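Local coordinates for protein phosphoserine aminotransferase SerC (Cytophaga hutchinsonii ATCC 33406, PDB 3FFR) that probably catalyses the PLP-dependent transamination between phosphoserine and 2-oxoglutarate, the aminotransferase step of serine biosynthesis, at residues 32-35 with 36-40; 276-279 with 280-284; 351-354 with 355-359. All coordinates share one frame; numbering follows the deposited sequence.

Contact 1. Residues 32-35 with 36-40; sequences GVIS and HRSKK. With SER (serine), chain B.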
loop_
_atom_site.group_PDB
_atom_site.type_symbol
_atom_site.label_atom_id
_atom_site.label_comp_id
_atom_site.label_asym_id
_atom_site.label_seq_id
_atom_site.Cartn_x
_atom_site.Cartn_y
_atom_site.Cartn_z
ATOM N N GLY A 32 4.674 7.146 -12.773
ATOM C CA GLY A 32 4.484 5.722 -12.421
ATOM C C GLY A 32 5.606 4.820 -12.918
ATOM O O GLY A 32 5.705 3.625 -12.561
ATOM N N VAL A 33 6.480 5.438 -13.696
ATOM C CA VAL A 33 7.593 4.767 -14.373
ATOM C C VAL A 33 8.947 5.047 -13.731
ATOM O O VAL A 33 9.851 4.205 -13.759
ATOM C CB VAL A 33 7.639 5.190 -15.885
ATOM C CG1 VAL A 33 8.852 4.586 -16.630
ATOM C CG2 VAL A 33 6.319 4.785 -16.592
ATOM N N ILE A 34 9.101 6.259 -13.221
ATOM C CA ILE A 34 10.381 6.680 -12.640
ATOM C C ILE A 34 10.764 5.805 -11.454
ATOM O O ILE A 34 9.912 5.253 -10.737
ATOM C CB ILE A 34 10.417 8.200 -12.241
ATOM C CG1 ILE A 34 9.424 8.469 -11.096
ATOM C CG2 ILE A 34 10.179 9.093 -13.499
ATOM C CD1 ILE A 34 9.411 9.867 -10.560
ATOM N N SER A 35 12.069 5.661 -11.272
ATOM C CA SER A 35 12.580 4.907 -10.128
ATOM C C SER A 35 12.286 5.634 -8.823
ATOM O O SER A 35 12.409 6.855 -8.723
ATOM C CB SER A 35 14.092 4.730 -10.230
ATOM O OG SER A 35 14.585 4.128 -9.063
ATOM N N HIS A 36 11.905 4.849 -7.836
ATOM C CA HIS A 36 11.701 5.326 -6.464
ATOM C C HIS A 36 13.034 5.674 -5.769
ATOM O O HIS A 36 13.059 6.080 -4.597
ATOM C CB HIS A 36 10.895 4.315 -5.635
ATOM C CG HIS A 36 11.552 2.981 -5.487
ATOM N ND1 HIS A 36 11.935 2.208 -6.564
ATOM C CD2 HIS A 36 11.919 2.292 -4.384
ATOM C CE1 HIS A 36 12.491 1.098 -6.125
ATOM N NE2 HIS A 36 12.504 1.128 -4.810
ATOM N N ARG A 37 14.130 5.478 -6.495
ATOM C CA ARG A 37 15.478 5.804 -6.012
ATOM C C ARG A 37 16.047 7.007 -6.799
ATOM O O ARG A 37 17.187 7.413 -6.570
ATOM C CB ARG A 37 16.439 4.624 -6.168
ATOM C CG ARG A 37 15.958 3.307 -5.497
ATOM C CD ARG A 37 15.877 3.470 -3.993
ATOM N NE ARG A 37 15.379 2.253 -3.354
ATOM C CZ ARG A 37 14.678 2.262 -2.223
ATOM N NH1 ARG A 37 14.427 3.403 -1.605
ATOM N NH2 ARG A 37 14.209 1.130 -1.747
ATOM N N SER A 38 15.257 7.535 -7.731
ATOM C CA SER A 38 15.679 8.661 -8.614
ATOM C C SER A 38 15.565 10.013 -7.976
ATOM O O SER A 38 14.821 10.221 -7.028
ATOM C CB SER A 38 14.837 8.694 -9.905
ATOM O OG SER A 38 13.475 9.052 -9.670
ATOM N N LYS A 39 16.317 10.963 -8.529
ATOM C CA LYS A 39 16.234 12.328 -8.029
ATOM C C LYS A 39 14.848 12.906 -8.246
ATOM O O LYS A 39 14.322 13.671 -7.426
ATOM C CB LYS A 39 17.283 13.242 -8.679
ATOM C CG LYS A 39 17.128 14.701 -8.235
ATOM N N LYS A 40 14.228 12.521 -9.351
ATOM C CA LYS A 40 12.887 13.023 -9.627
ATOM C C LYS A 40 11.940 12.515 -8.558
ATOM O O LYS A 40 11.135 13.276 -8.039
ATOM C CB LYS A 40 12.392 12.620 -11.001
ATOM C CG LYS A 40 10.926 12.998 -11.238
ATOM C CD LYS A 40 10.646 14.525 -11.297
ATOM C CE LYS A 40 9.159 14.805 -11.618
ATOM N NZ LYS A 40 8.813 16.259 -11.677
HETATM N N SER B . 13.678 -1.207 -3.890
HETATM C CA SER B . 14.779 -1.823 -4.654
HETATM C C SER B . 16.046 -1.245 -4.121
HETATM O O SER B . 16.538 -1.847 -3.168
HETATM C CB SER B . 14.649 -1.659 -6.187
HETATM O OG SER B . 13.419 -2.238 -6.716
HETATM O OXT SER B . 16.566 -0.220 -4.550
#
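S35 to S38 form a type I beta turn, closed by the bond from S38 N to S35 O, 3.1 Å. The same oxygen takes a second, shorter bond in its plane, from S38 OG at 2.6 Å. The S38 hydroxyl reaches it because OG sits between the backbone N and the carbonyl carbon (chi1 68°). As the N-cap of helix 39-55, that hydroxyl also accepts the amide of F41, so one side chain ties the turn to the first turn of the helix. S35 OG, anti to its own backbone N, in turn receives R37 N at 2.9 Å with an N-H...O angle of 157°. I34 CD1 touches K40 CG at 3.5 Å, the isoleucine resting against the aliphatic root of the lysine while the amine leads off.

The turn presents H36 and R37 together. R37 CG lies over one face of the imidazole, and H36 CD2 in return lies over the guanidinium, 3.5 Å above its plane. Both side chains hold the bound serine: its N donates to H36 NE2 at 2.8 Å, at the ring edge, and R37 NE donates to the carboxylate OXT at 3.0 Å. Q239, T240 and P241 grip the other guanidinium nitrogens, NH1 and NH2, which fixes its rotation. The serine is also bonded to Y329 of the second subunit, and P12 of that subunit packs on H36. Consecutive side chains of one subunit thus bind the amino and carboxylate groups of an amino acid in its partner's pocket, consistent with the active sites shared across the dimer interface in this family of PLP enzymes.

Contact 2. Residues 276-279 with 280-284; sequences ALIN and TYIES
N279 and I282 lie alongside each other on helix 264-284, and the methyl CD1 of the isoleucine touches the amide oxygen OD1 of N279 at 3.8 Å. The same methyl meets I278 CG2, also at 3.8 Å, so the end of I282 rests against two side chains of the preceding turn. Its CG1 is set beside the backbone N (chi1 -63°), which folds it back over the carbonyl of I278 with 3.4 Å between CG1 and I278 O. That carbonyl also accepts the amide of I282. N279 O accepts the amide of E283, and the glutamate's CG packs close to that oxygen.

The stretch is the last part of a long amphipathic helix. I278, N279 and I282 lean on the five-stranded mixed sheet, at strand 302-307, with F290 of strand 288-290 covering N279 and I282; the Y281 ring packs instead on helix 347-360, and its OH is hydrogen-bonded to G362 O, at the chain's C-terminus.

T280 stands on the exposed side. With OG1 beside the backbone N (chi1 -68°), its hydroxyl bonds to A276 O at 2.7 Å, next to the regular helical bond from T280 N at 2.9 Å, and the two donors come to the oxygen from opposite faces of the carbonyl plane.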
loop_
_atom_site.group_PDB
_atom_site.type_symbol
_atom_site.label_atom_id
_atom_site.label_comp_id
_atom_site.label_asym_id
_atom_site.label_seq_id
_atom_site.Cartn_x
_atom_site.Cartn_y
_atom_site.Cartn_z
ATOM N N ALA A 276 -22.612 23.835 9.037
ATOM C CA ALA A 276 -23.693 24.676 9.560
ATOM C C ALA A 276 -24.947 24.542 8.687
ATOM O O ALA A 276 -26.086 24.511 9.182
ATOM C CB ALA A 276 -23.230 26.133 9.691
ATOM N N LEU A 277 -24.745 24.460 7.389
ATOM C CA LEU A 277 -25.875 24.293 6.446
ATOM C C LEU A 277 -26.626 22.998 6.741
ATOM O O LEU A 277 -27.861 22.959 6.832
ATOM C CB LEU A 277 -25.416 24.238 4.987
ATOM C CG LEU A 277 -25.065 25.508 4.248
ATOM C CD1 LEU A 277 -24.701 25.149 2.784
ATOM C CD2 LEU A 277 -26.260 26.491 4.294
ATOM N N ILE A 278 -25.835 21.938 6.900
ATOM C CA ILE A 278 -26.353 20.598 7.151
ATOM C C ILE A 278 -27.045 20.519 8.501
ATOM O O ILE A 278 -28.182 20.030 8.624
ATOM C CB ILE A 278 -25.237 19.491 7.040
ATOM C CG1 ILE A 278 -24.670 19.408 5.618
ATOM C CG2 ILE A 278 -25.767 18.117 7.552
ATOM C CD1 ILE A 278 -23.338 18.603 5.513
ATOM N N ASN A 279 -26.380 21.066 9.515
ATOM C CA ASN A 279 -26.872 20.963 10.885
ATOM C C ASN A 279 -28.125 21.811 11.092
ATOM O O ASN A 279 -29.021 21.444 11.839
ATOM C CB ASN A 279 -25.752 21.275 11.886
ATOM C CG ASN A 279 -24.708 20.181 11.912
ATOM O OD1 ASN A 279 -25.037 19.003 11.702
ATOM N ND2 ASN A 279 -23.442 20.545 12.201
ATOM N N THR A 280 -28.177 22.934 10.409
ATOM C CA THR A 280 -29.353 23.817 10.500
ATOM C C THR A 280 -30.594 23.076 9.995
ATOM O O THR A 280 -31.700 23.201 10.545
ATOM C CB THR A 280 -29.132 25.130 9.708
ATOM O OG1 THR A 280 -28.108 25.894 10.375
ATOM C CG2 THR A 280 -30.447 25.975 9.670
ATOM N N TYR A 281 -30.376 22.280 8.956
ATOM C CA TYR A 281 -31.447 21.481 8.345
ATOM C C TYR A 281 -31.846 20.380 9.310
ATOM O O TYR A 281 -33.028 20.165 9.583
ATOM C CB TYR A 281 -31.038 20.915 6.991
ATOM C CG TYR A 281 -31.876 19.735 6.497
ATOM C CD1 TYR A 281 -33.242 19.866 6.286
ATOM C CD2 TYR A 281 -31.276 18.486 6.228
ATOM C CE1 TYR A 281 -34.000 18.812 5.827
ATOM C CE2 TYR A 281 -32.020 17.430 5.785
ATOM C CZ TYR A 281 -33.392 17.594 5.588
ATOM O OH TYR A 281 -34.145 16.534 5.119
ATOM N N ILE A 282 -30.856 19.750 9.923
ATOM C CA ILE A 282 -31.167 18.661 10.860
ATOM C C ILE A 282 -31.958 19.233 12.054
ATOM O O ILE A 282 -32.828 18.557 12.604
ATOM C CB ILE A 282 -29.906 17.898 11.349
ATOM C CG1 ILE A 282 -29.209 17.216 10.160
ATOM C CG2 ILE A 282 -30.282 16.863 12.409
ATOM C CD1 ILE A 282 -27.794 16.660 10.483
ATOM N N GLU A 283 -31.662 20.471 12.459
ATOM C CA GLU A 283 -32.377 21.040 13.624
ATOM C C GLU A 283 -33.890 21.010 13.484
ATOM O O GLU A 283 -34.598 20.912 14.491
ATOM C CB GLU A 283 -31.988 22.493 13.926
ATOM C CG GLU A 283 -30.561 22.713 14.447
ATOM C CD GLU A 283 -30.252 22.135 15.821
ATOM O OE1 GLU A 283 -31.152 21.629 16.512
ATOM O OE2 GLU A 283 -29.041 22.185 16.201
ATOM N N SER A 284 -34.376 21.118 12.255
ATOM C CA SER A 284 -35.820 21.216 12.028
ATOM C C SER A 284 -36.411 20.123 11.145
ATOM O O SER A 284 -37.609 20.127 10.871
ATOM C CB SER A 284 -36.193 22.592 11.470
ATOM O OG SER A 284 -35.614 22.821 10.211
#

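Contact 3. Residues 351-354 with 355-359; sequences HKLV and QTLKE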
loop_
_atom_site.group_PDB
_atom_site.type_symbol
_atom_site.label_atom_id
_atom_site.label_comp_id
_atom_site.label_asym_id
_atom_site.label_seq_id
_atom_site.Cartn_x
_atom_site.Cartn_y
_atom_site.Cartn_z
ATOM N N HIS A 351 -24.983 22.736 -0.539
ATOM C CA HIS A 351 -26.203 23.502 -0.668
ATOM C C HIS A 351 -27.217 22.714 -1.483
ATOM O O HIS A 351 -28.398 22.670 -1.146
ATOM C CB HIS A 351 -25.947 24.862 -1.315
ATOM C CG HIS A 351 -27.133 25.774 -1.265
ATOM N ND1 HIS A 351 -28.100 25.788 -2.243
ATOM C CD2 HIS A 351 -27.518 26.684 -0.343
ATOM C CE1 HIS A 351 -29.028 26.674 -1.934
ATOM N NE2 HIS A 351 -28.701 27.228 -0.781
ATOM N N LYS A 352 -26.752 22.115 -2.565
ATOM C CA LYS A 352 -27.635 21.316 -3.427
ATOM C C LYS A 352 -28.158 20.110 -2.679
ATOM O O LYS A 352 -29.343 19.776 -2.747
ATOM C CB LYS A 352 -26.962 20.870 -4.718
ATOM C CG LYS A 352 -27.865 19.992 -5.604
ATOM C CD LYS A 352 -27.124 19.491 -6.850
ATOM C CE LYS A 352 -28.014 18.603 -7.765
ATOM N NZ LYS A 352 -27.272 18.019 -8.933
ATOM N N LEU A 353 -27.272 19.482 -1.912
ATOM C CA LEU A 353 -27.674 18.323 -1.111
ATOM C C LEU A 353 -28.769 18.703 -0.101
ATOM O O LEU A 353 -29.808 18.039 -0.011
ATOM C CB LEU A 353 -26.479 17.710 -0.348
ATOM C CG LEU A 353 -26.833 16.544 0.589
ATOM C CD1 LEU A 353 -27.308 15.295 -0.128
ATOM C CD2 LEU A 353 -25.571 16.213 1.466
ATOM N N VAL A 354 -28.525 19.779 0.643
ATOM C CA VAL A 354 -29.459 20.191 1.707
ATOM C C VAL A 354 -30.808 20.615 1.106
ATOM O O VAL A 354 -31.883 20.279 1.613
ATOM C CB VAL A 354 -28.858 21.275 2.626
ATOM C CG1 VAL A 354 -29.921 21.861 3.589
ATOM C CG2 VAL A 354 -27.685 20.678 3.431
ATOM N N GLN A 355 -30.746 21.320 -0.007
ATOM C CA GLN A 355 -31.973 21.804 -0.626
ATOM C C GLN A 355 -32.803 20.646 -1.135
ATOM O O GLN A 355 -34.041 20.643 -1.048
ATOM C CB GLN A 355 -31.675 22.763 -1.772
ATOM C CG GLN A 355 -32.879 23.056 -2.650
ATOM C CD GLN A 355 -32.482 23.856 -3.871
ATOM O OE1 GLN A 355 -32.137 25.041 -3.763
ATOM N NE2 GLN A 355 -32.519 23.210 -5.051
ATOM N N THR A 356 -32.105 19.651 -1.654
ATOM C CA THR A 356 -32.762 18.488 -2.235
ATOM C C THR A 356 -33.388 17.680 -1.111
ATOM O O THR A 356 -34.530 17.228 -1.207
ATOM C CB THR A 356 -31.793 17.652 -3.088
ATOM O OG1 THR A 356 -31.269 18.474 -4.142
ATOM C CG2 THR A 356 -32.486 16.448 -3.675
ATOM N N LEU A 357 -32.639 17.535 -0.021
ATOM C CA LEU A 357 -33.153 16.789 1.131
ATOM C C LEU A 357 -34.397 17.480 1.704
ATOM O O LEU A 357 -35.389 16.843 2.068
ATOM C CB LEU A 357 -32.101 16.661 2.220
ATOM C CG LEU A 357 -30.975 15.665 1.885
ATOM C CD1 LEU A 357 -29.892 15.739 2.958
ATOM C CD2 LEU A 357 -31.478 14.214 1.740
ATOM N N LYS A 358 -34.320 18.793 1.785
ATOM C CA LYS A 358 -35.424 19.571 2.350
ATOM C C LYS A 358 -36.685 19.421 1.550
ATOM O O LYS A 358 -37.797 19.296 2.095
ATOM C CB LYS A 358 -35.072 21.053 2.399
ATOM C CG LYS A 358 -33.999 21.362 3.413
ATOM C CD LYS A 358 -33.420 22.753 3.252
ATOM C CE LYS A 358 -34.434 23.840 3.486
ATOM N NZ LYS A 358 -33.736 25.159 3.418
ATOM N N GLU A 359 -36.487 19.428 0.247
ATOM C CA GLU A 359 -37.595 19.412 -0.701
ATOM C C GLU A 359 -38.218 18.052 -0.864
ATOM O O GLU A 359 -39.443 17.945 -0.946
ATOM C CB GLU A 359 -37.160 19.955 -2.064
ATOM C CG GLU A 359 -36.847 21.449 -2.054
ATOM C CD GLU A 359 -36.473 22.002 -3.434
ATOM O OE1 GLU A 359 -36.450 21.222 -4.405
ATOM O OE2 GLU A 359 -36.195 23.223 -3.538
#
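L357 packs back on L353, one helical turn earlier, and its side chain can be traced outward from the backbone. CB lies 3.5 Å from L353 O, the oxygen that also accepts the amide of L357. CG stands beside the backbone N (chi1 -73°), which swings it over that carbonyl, 3.3 Å from L353 O. Of the two branches, CD1 is the one that makes the contact with the leucine itself, touching L353 CG and CD1, both at 4.0 Å. The two leucines cross at an angle rather than running parallel, and both reach L318 of helix 311-318.

This is the i to i+4 packing of the amphipathic C-terminal helix 347-360, whose apolar side is shared among its neighbours: L353 also meets strand 323-327, while V354 and L357 face helix 264-284. V354 CG1 in turn touches K358 CD at 3.6 Å, so the methylenes of the lysine extend the apolar strip; K358 CG is drawn close over V354 O.

T356 packs on M323 and L318 and turns its hydroxyl to its own helix. Its OG1 donates to K352 O at 2.7 Å, and T356 N reaches the same oxygen at 3.0 Å from the opposite face of the carbonyl plane. K352 runs alongside the threonine, CG anti to the backbone N and the chain fully extended, until NZ bonds to the carbonyl of F321, just ahead of strand 323-327.

Contacts 2 and 3 lie on two helices, 264-284 and 347-360, that pack against each other and against the same sheet: I278 and Y281 from one meet V354, L357 and K358 from the other, Y281 CB lying 3.7 Å from V354 CG1. All three contacts are partly buried, the helical pair by helix and sheet of its own chain, contact 1 in part by the second subunit. Contacts 2 and 3 both pair aliphatic side chains one turn apart with a threonine bonded to the carbonyl four residues back. Contact 1 is remote, its centre 48 Å from that of contact 2, and is a largely polar turn at a helix start, facing a ligand; no other chain of the assembly touches the helical pair.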